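Invasion protein InvA (PDB 2X49) takes part in Salmonella invasion of intestinal epithelial cells as an inner-membrane protein of the type III secretion export apparatus, this chain being the protein's C-terminal domain. Local coordinates at residues A[106-109]-A[110-113]; A[122-125]-A[126-129]. All coordinates share one frame; numbering follows the deposited sequence.

Contact 1 (A[106-109]-A[110-113]); sequences WVTH and EEGE. With CA (calcium ion), chain E.
Thr108 and Glu111 hold each other by two reciprocal hydrogen bonds between side chain and backbone. The hydroxyl OG1 of Thr108 accepts from Glu111 N at 3.1 Å. In the other direction Thr108 N gives its hydrogen to Glu111 OE1 at 3.0 Å, nearly straight (167°), reaching that oxygen from the anti side of the carboxylate and 28° out of its plane. Thr108 can cap because OG1 is turned between its own backbone N and carbonyl carbon (chi1 68°), which swings the oxygen over the first turn of the helix. The carboxylate of Glu111 comes back to the strand on an extended chain, with Glu111 CG 3.2 Å from Thr108 OG1.

The same OE1 also binds the calcium ion, at 2.5 Å, so one oxygen serves both the cap and the metal. Asn93 contributes its backbone O to the ion, and a water 2.7 Å from the calcium ion is the third ligand modelled; that water also makes a weak bond to Trp106 O. The positive ion probably draws charge from the carboxylate and helps keep it ionised.

Behind this shell, Val107 sets its CB 3.5 Å from Glu111 OE1, while its CG2 rests against the backbone of Gly112. The helix proper starts with Gly112 N bonded to Thr108 O and Glu113 N to His109 O. A water donates to both His109 O and Glu113 OE2, the latter also paired with Arg116 in a salt bridge. Together Thr108 and Glu111 make a capping box at the N terminus of helix 109-116, where strand 102-107 gives way to the helix, with a calcium site built onto its glutamate.

Contact 2 (A[122-125]-A[126-129]); sequences LRNA and LDEL
Arg123 and Glu128 meet in a salt bridge that reaches from the end of the strand to the first turn of the helix. Arg123 NH1 lies 2.9 Å from Glu128 OE1, with a nearly straight hydrogen bond. The oxygen sits at the guanidinium edge, close to its plane, and the two flat groups are only 21° from coplanar. Arg123 starts out extended, with CG anti to the backbone N (chi1 -164°), then bends at chi3 to bring NH1 round to the glutamate. The methylene next to the guanidinium also lies near this oxygen, Arg123 CD being 3.2 Å from Glu128 OE1. Both ends have further charged partners: Glu128 OE1 also pairs with Arg79, Glu128 OE2 with Lys288, and Arg123 NH1 with Asp289. This mixed cluster probably keeps Glu128 ionised despite its burial.

Outside the salt bridge, the amide of Asn124 supplies the helix cap. Its OD1 accepts from Asp127 N at 2.8 Å, the donor coming nearly along the C=O axis. Asp127 turns its carboxylate back beside that amide, the two planes 35° apart, with Asp127 OD2 2.9 Å from Asn124 ND2. A water joins the same pair, accepting from Asn124 N and donating to Asp127 OD2 at 2.7 Å. Regular helical bonds follow, from Glu128 N to Asn124 O and from Leu129 N to Ala125 O.

Aliphatic contact is modest: Arg123 CG packs 3.9 Å from Asp127 CB. Asn124 is the N-cap of helix 125-139, where the edge strand 122-124 of an antiparallel sheet passes into the helix. Arg123 is backbone hydrogen-bonded to Arg79 of strand 78-80, and Leu126 and Leu129 reach Ala25 and Val73 respectively.

Overall arrangement
Following the chain from the N terminus, contact 1 comes first, where strand 102-107 turns into helix 109-116. The chain then runs into strand 122-124, and contact 2 makes the next strand-to-helix turn, into helix 125-139. Each closes a short local turn, and they stand in series, neither nesting nor crossing. Their strands belong to one antiparallel sheet, separated by strand 78-80, and the contacts lie about 12 Å apart, centre to centre. Two patches join them directly: Leu122 CD1 packs against Gly112 O at 3.2 Å, and the Trp106 ring meets Ala125 and Glu128. Both helices, 109-116 and 125-139, thus lead out of strands of one sheet.

Contact 1 (A[106-109]-A[110-113])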
# COMPACT_ATOMS: atom_id res chain seq x y z
N TRP A 106 -14.09 14.45 6.78
CA TRP A 106 -14.04 14.39 8.25
C TRP A 106 -15.32 15.07 8.81
O TRP A 106 -15.79 16.12 8.34
CB TRP A 106 -12.80 15.09 8.80
CG TRP A 106 -11.45 14.54 8.32
CD1 TRP A 106 -10.86 14.76 7.08
CD2 TRP A 106 -10.57 13.74 9.06
NE1 TRP A 106 -9.67 14.16 7.06
CE2 TRP A 106 -9.45 13.49 8.24
CE3 TRP A 106 -10.58 13.21 10.35
CZ2 TRP A 106 -8.35 12.73 8.68
CZ3 TRP A 106 -9.53 12.46 10.77
CH2 TRP A 106 -8.39 12.22 9.95
N VAL A 107 -15.80 14.46 9.91
CA VAL A 107 -16.98 14.95 10.61
C VAL A 107 -16.74 14.99 12.12
O VAL A 107 -15.79 14.43 12.67
CB VAL A 107 -18.24 14.09 10.29
CG1 VAL A 107 -18.55 14.12 8.80
CG2 VAL A 107 -18.08 12.70 10.79
N THR A 108 -17.66 15.66 12.77
CA THR A 108 -17.60 15.67 14.23
C THR A 108 -17.90 14.31 14.81
O THR A 108 -18.52 13.44 14.18
CB THR A 108 -18.56 16.73 14.88
OG1 THR A 108 -19.93 16.35 14.66
CG2 THR A 108 -18.28 18.15 14.33
N HIS A 109 -17.56 14.16 16.07
CA HIS A 109 -17.82 12.91 16.78
C HIS A 109 -19.33 12.62 16.83
O HIS A 109 -19.80 11.49 16.57
CB HIS A 109 -17.21 12.89 18.18
CG HIS A 109 -15.72 12.73 18.19
ND1 HIS A 109 -15.09 11.58 18.60
CD2 HIS A 109 -14.73 13.58 17.83
CE1 HIS A 109 -13.78 11.73 18.51
NE2 HIS A 109 -13.53 12.94 18.04
N GLU A 110 -20.07 13.68 17.10
CA GLU A 110 -21.54 13.56 17.20
C GLU A 110 -22.14 13.16 15.85
O GLU A 110 -23.01 12.28 15.75
CB GLU A 110 -22.17 14.86 17.75
CG GLU A 110 -23.69 14.79 17.93
CD GLU A 110 -24.28 16.06 18.52
OE1 GLU A 110 -23.51 17.00 18.84
OE2 GLU A 110 -25.50 16.13 18.71
N GLU A 111 -21.59 13.76 14.81
CA GLU A 111 -22.08 13.51 13.42
C GLU A 111 -21.77 12.09 12.99
O GLU A 111 -22.54 11.38 12.29
CB GLU A 111 -21.45 14.50 12.43
CG GLU A 111 -22.13 15.87 12.45
CD GLU A 111 -21.36 16.98 11.71
OE1 GLU A 111 -20.13 16.81 11.43
OE2 GLU A 111 -22.00 18.05 11.47
N GLY A 112 -20.63 11.67 13.48
CA GLY A 112 -20.11 10.35 13.20
C GLY A 112 -21.03 9.27 13.70
O GLY A 112 -21.33 8.27 13.03
N GLU A 113 -21.51 9.51 14.90
CA GLU A 113 -22.35 8.53 15.59
C GLU A 113 -23.64 8.37 14.84
O GLU A 113 -24.12 7.28 14.62
CB GLU A 113 -22.58 8.89 17.04
CG GLU A 113 -21.32 8.65 17.84
CD GLU A 113 -20.68 7.33 17.50
OE1 GLU A 113 -21.19 6.31 18.01
OE2 GLU A 113 -19.69 7.32 16.75
CA CA E . -18.81 18.55 10.18
O HOH W 1 -16.14 18.78 10.33
O HOH W 2 -18.10 9.32 16.05

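Contact 2 (A[122-125]-A[126-129])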
# COMPACT_ATOMS: atom_id res chain seq x y z
N LEU A 122 -16.43 4.65 10.16
CA LEU A 122 -15.60 5.74 10.67
C LEU A 122 -14.26 5.24 11.14
O LEU A 122 -14.08 4.10 11.61
CB LEU A 122 -16.28 6.50 11.82
CG LEU A 122 -17.67 7.08 11.61
CD1 LEU A 122 -18.23 7.41 13.01
CD2 LEU A 122 -17.69 8.34 10.76
N ARG A 123 -13.30 6.11 10.97
CA ARG A 123 -11.95 5.89 11.47
C ARG A 123 -11.48 7.07 12.34
O ARG A 123 -11.60 8.22 11.96
CB ARG A 123 -11.00 5.71 10.27
CG ARG A 123 -9.68 5.12 10.57
CD ARG A 123 -8.84 4.94 9.28
NE ARG A 123 -9.33 3.79 8.52
CZ ARG A 123 -9.10 3.54 7.22
NH1 ARG A 123 -8.41 4.38 6.47
NH2 ARG A 123 -9.65 2.46 6.68
N ASN A 124 -10.93 6.75 13.51
CA ASN A 124 -10.32 7.79 14.34
C ASN A 124 -9.04 8.32 13.76
O ASN A 124 -8.37 7.70 12.91
CB ASN A 124 -10.12 7.38 15.79
CG ASN A 124 -9.07 6.37 16.00
OD1 ASN A 124 -7.93 6.50 15.53
ND2 ASN A 124 -9.40 5.34 16.79
N ALA A 125 -8.72 9.50 14.23
CA ALA A 125 -7.71 10.31 13.60
C ALA A 125 -6.30 9.67 13.65
O ALA A 125 -5.56 9.67 12.64
CB ALA A 125 -7.72 11.76 14.09
N LEU A 126 -5.95 9.07 14.78
CA LEU A 126 -4.61 8.45 14.95
C LEU A 126 -4.50 7.17 14.10
O LEU A 126 -3.46 6.83 13.55
CB LEU A 126 -4.26 8.24 16.42
CG LEU A 126 -3.93 9.51 17.20
CD1 LEU A 126 -3.66 9.20 18.69
CD2 LEU A 126 -2.77 10.27 16.59
N ASP A 127 -5.64 6.50 13.94
CA ASP A 127 -5.71 5.30 13.09
C ASP A 127 -5.54 5.65 11.63
O ASP A 127 -4.91 4.92 10.86
CB ASP A 127 -7.01 4.53 13.30
CG ASP A 127 -7.02 3.75 14.62
OD1 ASP A 127 -5.93 3.51 15.22
OD2 ASP A 127 -8.12 3.36 15.07
N GLU A 128 -6.11 6.77 11.25
CA GLU A 128 -5.97 7.27 9.88
C GLU A 128 -4.51 7.68 9.63
O GLU A 128 -3.93 7.38 8.60
CB GLU A 128 -6.94 8.43 9.59
CG GLU A 128 -6.71 9.07 8.22
CD GLU A 128 -7.18 8.22 7.04
OE1 GLU A 128 -7.63 7.06 7.22
OE2 GLU A 128 -7.08 8.73 5.90
N LEU A 129 -3.90 8.30 10.61
CA LEU A 129 -2.53 8.81 10.46
C LEU A 129 -1.57 7.63 10.28
O LEU A 129 -0.73 7.62 9.41
CB LEU A 129 -2.09 9.61 11.68
CG LEU A 129 -0.61 10.08 11.67
CD1 LEU A 129 -0.26 10.85 10.42
CD2 LEU A 129 -0.34 10.89 12.90
O HOH W 3 -10.53 3.91 14.00